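Long-range contacts in surface-associated protein CshA (Streptococcus gordonii, PDB 5L2D), which serves as a cell-wall-bound streptococcal adhesin that binds host fibronectin, this chain being its second non-repetitive domain: residues 167-172 against 247-252; 172-177 against 242-247. All coordinates share one frame; numbering follows the deposited sequence.

Followed from the N terminus, the chain leaves strand 158-163, passes through the loop that holds 167-171 and enters strand 172-177. It then runs through strand 198-200 and helices 203-210 and 218-221 before returning as strand 244-250. Contact 2 (172-177 with 242-247) closes the inner loop, and contact 1 (167-172 with 247-252) closes a wider one around it, so the two nest rather than cross. Tyr172 and Pro247 belong to both. Contact 2 pairs two neighbouring strands of a three-stranded antiparallel sheet; contact 1 lays the approach to the first strand against the far end of the second. Both also touch the second subunit.

Contact 1 of 2, residues 167-172 against 247-252; sequences ANPAEY and PIISAS
Residues 167-172 come up to residues 247-252 without a backbone hydrogen bond between them, the nearest CA atoms being those of Tyr172 and Pro247, 5.4 Å apart. Ile249 does most of the touching. Its CG1 lies 3.3 Å from Ala167 O, and beyond it CD1 reaches the ring of Pro169, 3.4 Å from Pro169 CD. Isoleucine is long enough to pass the carbonyl of Ala167 with CG1 and set its end methyl against the proline ring. Asn168 to Glu171 form a type II beta turn; the ring of Pro169 holds it near the phi (-51°) that the second position needs, and Ala170 takes the third at positive phi. Glu171 N gives its hydrogen to Asn168 O, closing the turn. Glu171 also grips the start of the turn: its OE1 accepts from Asn168 N at 3.0 Å, on the anti side and 28° out of the carboxylate plane. At the other end Pro247 CB stands at the edge of the Tyr172 ring, 4.2 Å from Tyr172 CD1, while Ala170 CA packs over one face of the same ring, off-centre. Phe209 of helix 203-210 also touches Asn168 and Pro169; Ile249 bonds through its backbone to Thr199 of strand 198-200.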
ATOM      1  N   ALA A 167      11.213  -6.570  -1.115  1.00 76.70           N
ATOM      2  CA  ALA A 167      10.557  -7.247  -0.005  1.00 75.02           C
ATOM      3  C   ALA A 167      10.895  -8.710   0.045  1.00 68.98           C
ATOM      4  O   ALA A 167      10.902  -9.383  -0.961  1.00 71.81           O
ATOM      5  CB  ALA A 167       9.040  -7.067  -0.096  1.00 76.75           C
ATOM      6  N   ASN A 168      11.174  -9.185   1.240  1.00 68.48           N
ATOM      7  CA  ASN A 168      11.338 -10.588   1.476  1.00 73.17           C
ATOM      8  C   ASN A 168      10.054 -11.033   2.105  1.00 78.22           C
ATOM      9  O   ASN A 168       9.189 -10.218   2.429  1.00 71.40           O
ATOM     10  CB  ASN A 168      12.435 -10.844   2.514  1.00 76.67           C
ATOM     11  CG  ASN A 168      13.672 -10.032   2.278  1.00 73.66           C
ATOM     12  OD1 ASN A 168      14.138  -9.895   1.147  1.00 71.95           O
ATOM     13  ND2 ASN A 168      14.213  -9.476   3.353  1.00 79.75           N
ATOM     14  N   PRO A 169       9.946 -12.328   2.359  1.00 76.79           N
ATOM     15  CA  PRO A 169       8.767 -12.750   3.061  1.00 79.28           C
ATOM     16  C   PRO A 169       8.540 -11.945   4.318  1.00 73.09           C
ATOM     17  O   PRO A 169       9.471 -11.357   4.846  1.00 72.29           O
ATOM     18  CB  PRO A 169       9.059 -14.220   3.360  1.00 88.68           C
ATOM     19  CG  PRO A 169       9.853 -14.658   2.162  1.00 85.64           C
ATOM     20  CD  PRO A 169      10.717 -13.466   1.826  1.00 78.19           C
ATOM     21  N   ALA A 170       7.277 -11.900   4.733  1.00 76.51           N
ATOM     22  CA  ALA A 170       6.810 -11.106   5.854  1.00 72.80           C
ATOM     23  C   ALA A 170       7.137  -9.608   5.773  1.00 71.16           C
ATOM     24  O   ALA A 170       7.105  -8.916   6.795  1.00 76.03           O
ATOM     25  CB  ALA A 170       7.341 -11.694   7.140  1.00 78.91           C
ATOM     26  N   GLU A 171       7.489  -9.120   4.583  1.00 70.60           N
ATOM     27  CA  GLU A 171       7.548  -7.680   4.313  1.00 76.28           C
ATOM     28  C   GLU A 171       6.373  -7.389   3.360  1.00 70.32           C
ATOM     29  O   GLU A 171       6.474  -7.530   2.125  1.00 65.71           O
ATOM     30  CB  GLU A 171       8.912  -7.268   3.734  1.00 84.58           C
ATOM     31  CG  GLU A 171      10.063  -7.298   4.758  1.00 88.40           C
ATOM     32  CD  GLU A 171      11.365  -6.684   4.243  1.00 85.53           C
ATOM     33  OE1 GLU A 171      11.677  -6.809   3.040  1.00 85.32           O
ATOM     34  OE2 GLU A 171      12.098  -6.088   5.047  1.00 91.33           O
ATOM     35  N   TYR A 172       5.242  -7.035   3.978  1.00 65.61           N
ATOM     36  CA  TYR A 172       3.905  -7.160   3.353  1.00 59.65           C
ATOM     37  C   TYR A 172       3.456  -5.864   2.645  1.00 56.57           C
ATOM     38  O   TYR A 172       3.351  -4.830   3.287  1.00 52.08           O
ATOM     39  CB  TYR A 172       2.894  -7.501   4.432  1.00 59.18           C
ATOM     40  CG  TYR A 172       3.012  -8.875   5.057  1.00 56.88           C
ATOM     41  CD1 TYR A 172       2.821 -10.014   4.292  1.00 55.52           C
ATOM     42  CD2 TYR A 172       3.264  -9.032   6.429  1.00 54.08           C
ATOM     43  CE1 TYR A 172       2.907 -11.278   4.850  1.00 60.87           C
ATOM     44  CE2 TYR A 172       3.342 -10.300   7.002  1.00 55.57           C
ATOM     45  CZ  TYR A 172       3.169 -11.413   6.198  1.00 60.00           C
ATOM     46  OH  TYR A 172       3.214 -12.676   6.704  1.00 69.26           O
ATOM     47  N   PRO A 247       0.151  -9.192  -1.260  1.00 55.10           N
ATOM     48  CA  PRO A 247       1.612  -9.065  -1.171  1.00 58.58           C
ATOM     49  C   PRO A 247       2.423  -9.940  -2.162  1.00 57.96           C
ATOM     50  O   PRO A 247       2.291 -11.164  -2.152  1.00 64.66           O
ATOM     51  CB  PRO A 247       1.903  -9.491   0.264  1.00 56.00           C
ATOM     52  CG  PRO A 247       0.811 -10.440   0.594  1.00 61.77           C
ATOM     53  CD  PRO A 247      -0.403  -9.832  -0.059  1.00 64.90           C
ATOM     54  N   ILE A 248       3.212  -9.290  -3.021  1.00 56.54           N
ATOM     55  CA  ILE A 248       4.236  -9.959  -3.831  1.00 60.51           C
ATOM     56  C   ILE A 248       5.670  -9.801  -3.300  1.00 64.08           C
ATOM     57  O   ILE A 248       5.952  -9.035  -2.381  1.00 63.27           O
ATOM     58  CB  ILE A 248       4.295  -9.413  -5.253  1.00 60.06           C
ATOM     59  CG1 ILE A 248       4.517  -7.891  -5.255  1.00 67.38           C
ATOM     60  CG2 ILE A 248       3.062  -9.830  -5.993  1.00 65.58           C
ATOM     61  CD1 ILE A 248       5.315  -7.379  -6.436  1.00 69.25           C
ATOM     62  N   ILE A 249       6.563 -10.552  -3.930  1.00 78.21           N
ATOM     63  CA  ILE A 249       8.019 -10.440  -3.782  1.00 76.32           C
ATOM     64  C   ILE A 249       8.657 -10.039  -5.130  1.00 74.62           C
ATOM     65  O   ILE A 249       8.355 -10.613  -6.216  1.00 63.68           O
ATOM     66  CB  ILE A 249       8.535 -11.775  -3.231  1.00 75.48           C
ATOM     67  CG1 ILE A 249       8.591 -11.672  -1.710  1.00 84.01           C
ATOM     68  CG2 ILE A 249       9.866 -12.167  -3.822  1.00 77.18           C
ATOM     69  CD1 ILE A 249       8.820 -12.993  -1.014  1.00 90.56           C
ATOM     70  N   SER A 250       9.513  -9.024  -5.086  1.00 86.64           N
ATOM     71  CA  SER A 250      10.120  -8.556  -6.337  1.00103.26           C
ATOM     72  C   SER A 250      11.321  -9.419  -6.718  1.00104.63           C
ATOM     73  O   SER A 250      11.973 -10.024  -5.855  1.00 84.72           O
ATOM     74  CB  SER A 250      10.480  -7.064  -6.291  1.00102.76           C
ATOM     75  OG  SER A 250       9.726  -6.375  -7.290  1.00102.08           O
ATOM     76  N   ALA A 251      11.586  -9.478  -8.024  1.00113.27           N
ATOM     77  CA  ALA A 251      12.666 -10.302  -8.586  1.00114.00           C
ATOM     78  C   ALA A 251      14.091  -9.896  -8.146  1.00113.47           C
ATOM     79  O   ALA A 251      14.312  -8.866  -7.486  1.00106.51           O
ATOM     80  CB  ALA A 251      12.566 -10.320 -10.117  1.00107.33           C
ATOM     81  N   SER A 252      15.042 -10.755  -8.500  1.00119.14           N
ATOM     82  CA  SER A 252      16.463 -10.451  -8.390  1.00118.09           C
ATOM     83  C   SER A 252      16.973  -9.974  -9.750  1.00111.34           C
ATOM     84  O   SER A 252      17.219  -8.786  -9.943  1.00 95.21           O
ATOM     85  CB  SER A 252      17.258 -11.681  -7.928  1.00120.72           C
ATOM     86  OG  SER A 252      17.103 -11.914  -6.539  1.00108.42           O
TER

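Contact 2 of 2, residues 172-177 against 242-247; sequences YGIFTT and SQVFGP
Phe175 and Phe245 face each other as an antiparallel hydrogen-bonded pair at the tightly packed middle of this contact. Phe175 N gives a nearly straight bond to Phe245 O (3.1 Å, 174°), though tilted from the carbonyl plane, and Phe245 N returns one to Phe175 O at 3.0 Å, in that plane. Their side chains leave the same face of the sheet side by side, and CD2 of Phe175 meets the edge of the Phe245 ring in its plane, 3.9 Å from Phe245 CD2. Two large aromatics suit this buried face, where Phe268 of the second subunit also meets the Phe175 ring and Trp182 touches Phe245. On the other face Thr176 and Val244 form the next, non-hydrogen-bonded pair. Val244 CG2 packs against Ile174 CG2, which lies anti to the backbone N (chi1 -50° for CG1), leaving CG1 to meet Pro247 CD at 3.9 Å. Beyond Phe245 the regular hydrogen bonding gives way to a CA-H...O contact from Pro247 CA to Gly173 O, since proline has no N-H to offer. The three-stranded antiparallel sheet has 172-177 at its edge within the chain, and a strand of the second subunit extends it there. The opposite end is looser: Gln243 is exposed, its extended chain running alongside Thr177 O, with NE2 bonded to Gly179 O. Even so, Gln243 O accepts from Thr177 N at 3.0 Å, while Thr177 OG1 is hydrogen-bonded to Thr260 OG1 of the second subunit. Ser242 OG accepts from Val244 N at 3.0 Å in an ST turn leading into the strand.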
ATOM      1  N   TYR A 172       5.242  -7.035   3.978  1.00 65.61           N
ATOM      2  CA  TYR A 172       3.905  -7.160   3.353  1.00 59.65           C
ATOM      3  C   TYR A 172       3.456  -5.864   2.645  1.00 56.57           C
ATOM      4  O   TYR A 172       3.351  -4.830   3.287  1.00 52.08           O
ATOM      5  CB  TYR A 172       2.894  -7.501   4.432  1.00 59.18           C
ATOM      6  CG  TYR A 172       3.012  -8.875   5.057  1.00 56.88           C
ATOM      7  CD1 TYR A 172       2.821 -10.014   4.292  1.00 55.52           C
ATOM      8  CD2 TYR A 172       3.264  -9.032   6.429  1.00 54.08           C
ATOM      9  CE1 TYR A 172       2.907 -11.278   4.850  1.00 60.87           C
ATOM     10  CE2 TYR A 172       3.342 -10.300   7.002  1.00 55.57           C
ATOM     11  CZ  TYR A 172       3.169 -11.413   6.198  1.00 60.00           C
ATOM     12  OH  TYR A 172       3.214 -12.676   6.704  1.00 69.26           O
ATOM     13  N   GLY A 173       3.210  -5.909   1.334  1.00 56.44           N
ATOM     14  CA  GLY A 173       2.782  -4.716   0.590  1.00 53.75           C
ATOM     15  C   GLY A 173       1.526  -4.978  -0.225  1.00 55.70           C
ATOM     16  O   GLY A 173       1.590  -5.695  -1.217  1.00 57.00           O
ATOM     17  N   ILE A 174       0.391  -4.396   0.192  1.00 57.41           N
ATOM     18  CA  ILE A 174      -0.923  -4.644  -0.448  1.00 57.35           C
ATOM     19  C   ILE A 174      -1.537  -3.398  -1.100  1.00 52.67           C
ATOM     20  O   ILE A 174      -1.520  -2.296  -0.516  1.00 47.17           O
ATOM     21  CB  ILE A 174      -1.948  -5.150   0.583  1.00 60.73           C
ATOM     22  CG1 ILE A 174      -1.360  -6.308   1.386  1.00 58.71           C
ATOM     23  CG2 ILE A 174      -3.245  -5.541  -0.120  1.00 66.81           C
ATOM     24  CD1 ILE A 174      -2.261  -6.867   2.475  1.00 63.68           C
ATOM     25  N   PHE A 175      -2.098  -3.586  -2.286  1.00 48.60           N
ATOM     26  CA  PHE A 175      -2.775  -2.509  -2.979  1.00 54.88           C
ATOM     27  C   PHE A 175      -4.291  -2.778  -3.109  1.00 56.14           C
ATOM     28  O   PHE A 175      -4.688  -3.819  -3.597  1.00 61.96           O
ATOM     29  CB  PHE A 175      -2.201  -2.358  -4.375  1.00 55.70           C
ATOM     30  CG  PHE A 175      -0.718  -2.163  -4.423  1.00 61.81           C
ATOM     31  CD1 PHE A 175      -0.173  -0.919  -4.320  1.00 63.14           C
ATOM     32  CD2 PHE A 175       0.125  -3.237  -4.636  1.00 72.21           C
ATOM     33  CE1 PHE A 175       1.181  -0.746  -4.393  1.00 65.59           C
ATOM     34  CE2 PHE A 175       1.485  -3.078  -4.715  1.00 65.40           C
ATOM     35  CZ  PHE A 175       2.010  -1.824  -4.591  1.00 69.43           C
ATOM     36  N   THR A 176      -5.127  -1.838  -2.687  1.00 54.21           N
ATOM     37  CA  THR A 176      -6.578  -1.956  -2.876  1.00 53.07           C
ATOM     38  C   THR A 176      -7.164  -0.896  -3.812  1.00 50.16           C
ATOM     39  O   THR A 176      -6.678   0.225  -3.867  1.00 46.22           O
ATOM     40  CB  THR A 176      -7.337  -1.763  -1.584  1.00 45.83           C
ATOM     41  OG1 THR A 176      -7.197  -0.413  -1.195  1.00 45.39           O
ATOM     42  CG2 THR A 176      -6.829  -2.656  -0.510  1.00 45.86           C
ATOM     43  N   THR A 177      -8.235  -1.260  -4.505  1.00 44.91           N
ATOM     44  CA  THR A 177      -8.938  -0.330  -5.374  1.00 47.20           C
ATOM     45  C   THR A 177     -10.439  -0.516  -5.181  1.00 53.77           C
ATOM     46  O   THR A 177     -10.879  -1.521  -4.595  1.00 51.25           O
ATOM     47  CB  THR A 177      -8.555  -0.537  -6.850  1.00 43.61           C
ATOM     48  OG1 THR A 177      -9.233   0.403  -7.686  1.00 37.83           O
ATOM     49  CG2 THR A 177      -8.915  -1.905  -7.291  1.00 44.68           C
ATOM     50  N   SER A 242      -8.898  -8.775  -9.623  1.00 54.48           N
ATOM     51  CA  SER A 242      -9.574  -8.441  -8.407  1.00 46.81           C
ATOM     52  C   SER A 242      -9.183  -7.079  -7.944  1.00 48.89           C
ATOM     53  O   SER A 242      -8.424  -6.362  -8.593  1.00 61.73           O
ATOM     54  CB  SER A 242      -9.253  -9.459  -7.349  1.00 43.98           C
ATOM     55  OG  SER A 242      -8.255  -9.008  -6.478  1.00 43.55           O
ATOM     56  N   GLN A 243      -9.731  -6.723  -6.805  1.00 49.91           N
ATOM     57  CA  GLN A 243      -9.570  -5.414  -6.263  1.00 54.70           C
ATOM     58  C   GLN A 243      -8.465  -5.352  -5.246  1.00 50.92           C
ATOM     59  O   GLN A 243      -8.189  -4.298  -4.701  1.00 51.60           O
ATOM     60  CB  GLN A 243     -10.877  -4.997  -5.596  1.00 55.69           C
ATOM     61  CG  GLN A 243     -12.001  -4.722  -6.583  1.00 61.71           C
ATOM     62  CD  GLN A 243     -13.150  -4.018  -5.914  1.00 62.43           C
ATOM     63  OE1 GLN A 243     -13.454  -4.305  -4.745  1.00 59.36           O
ATOM     64  NE2 GLN A 243     -13.763  -3.055  -6.618  1.00 58.97           N
ATOM     65  N   VAL A 244      -7.876  -6.479  -4.921  1.00 50.36           N
ATOM     66  CA  VAL A 244      -6.772  -6.444  -4.002  1.00 58.69           C
ATOM     67  C   VAL A 244      -5.610  -7.292  -4.488  1.00 63.49           C
ATOM     68  O   VAL A 244      -5.713  -8.532  -4.591  1.00 67.62           O
ATOM     69  CB  VAL A 244      -7.191  -6.685  -2.535  1.00 57.57           C
ATOM     70  CG1 VAL A 244      -8.517  -7.332  -2.456  1.00 62.09           C
ATOM     71  CG2 VAL A 244      -6.167  -7.470  -1.766  1.00 57.61           C
ATOM     72  N   PHE A 245      -4.517  -6.566  -4.790  1.00 62.32           N
ATOM     73  CA  PHE A 245      -3.253  -7.142  -5.237  1.00 60.23           C
ATOM     74  C   PHE A 245      -2.354  -7.323  -4.058  1.00 61.58           C
ATOM     75  O   PHE A 245      -1.760  -6.372  -3.557  1.00 51.14           O
ATOM     76  CB  PHE A 245      -2.623  -6.245  -6.200  1.00 58.70           C
ATOM     77  CG  PHE A 245      -1.558  -6.879  -6.947  1.00 66.09           C
ATOM     78  CD1 PHE A 245      -1.832  -7.974  -7.723  1.00 65.50           C
ATOM     79  CD2 PHE A 245      -0.269  -6.354  -6.926  1.00 64.65           C
ATOM     80  CE1 PHE A 245      -0.826  -8.557  -8.474  1.00 72.42           C
ATOM     81  CE2 PHE A 245       0.731  -6.924  -7.672  1.00 58.03           C
ATOM     82  CZ  PHE A 245       0.460  -8.030  -8.447  1.00 61.35           C
ATOM     83  N   GLY A 246      -2.384  -8.571  -3.570  1.00 82.75           N
ATOM     84  CA  GLY A 246      -2.055  -8.944  -2.172  1.00 69.85           C
ATOM     85  C   GLY A 246      -0.598  -8.936  -2.337  1.00 58.29           C
ATOM     86  O   GLY A 246      -0.172  -8.690  -3.472  1.00 57.43           O
ATOM     87  N   PRO A 247       0.151  -9.192  -1.260  1.00 55.10           N
ATOM     88  CA  PRO A 247       1.612  -9.065  -1.171  1.00 58.58           C
ATOM     89  C   PRO A 247       2.423  -9.940  -2.162  1.00 57.96           C
ATOM     90  O   PRO A 247       2.291 -11.164  -2.152  1.00 64.66           O
ATOM     91  CB  PRO A 247       1.903  -9.491   0.264  1.00 56.00           C
ATOM     92  CG  PRO A 247       0.811 -10.440   0.594  1.00 61.77           C
ATOM     93  CD  PRO A 247      -0.403  -9.832  -0.059  1.00 64.90           C
TER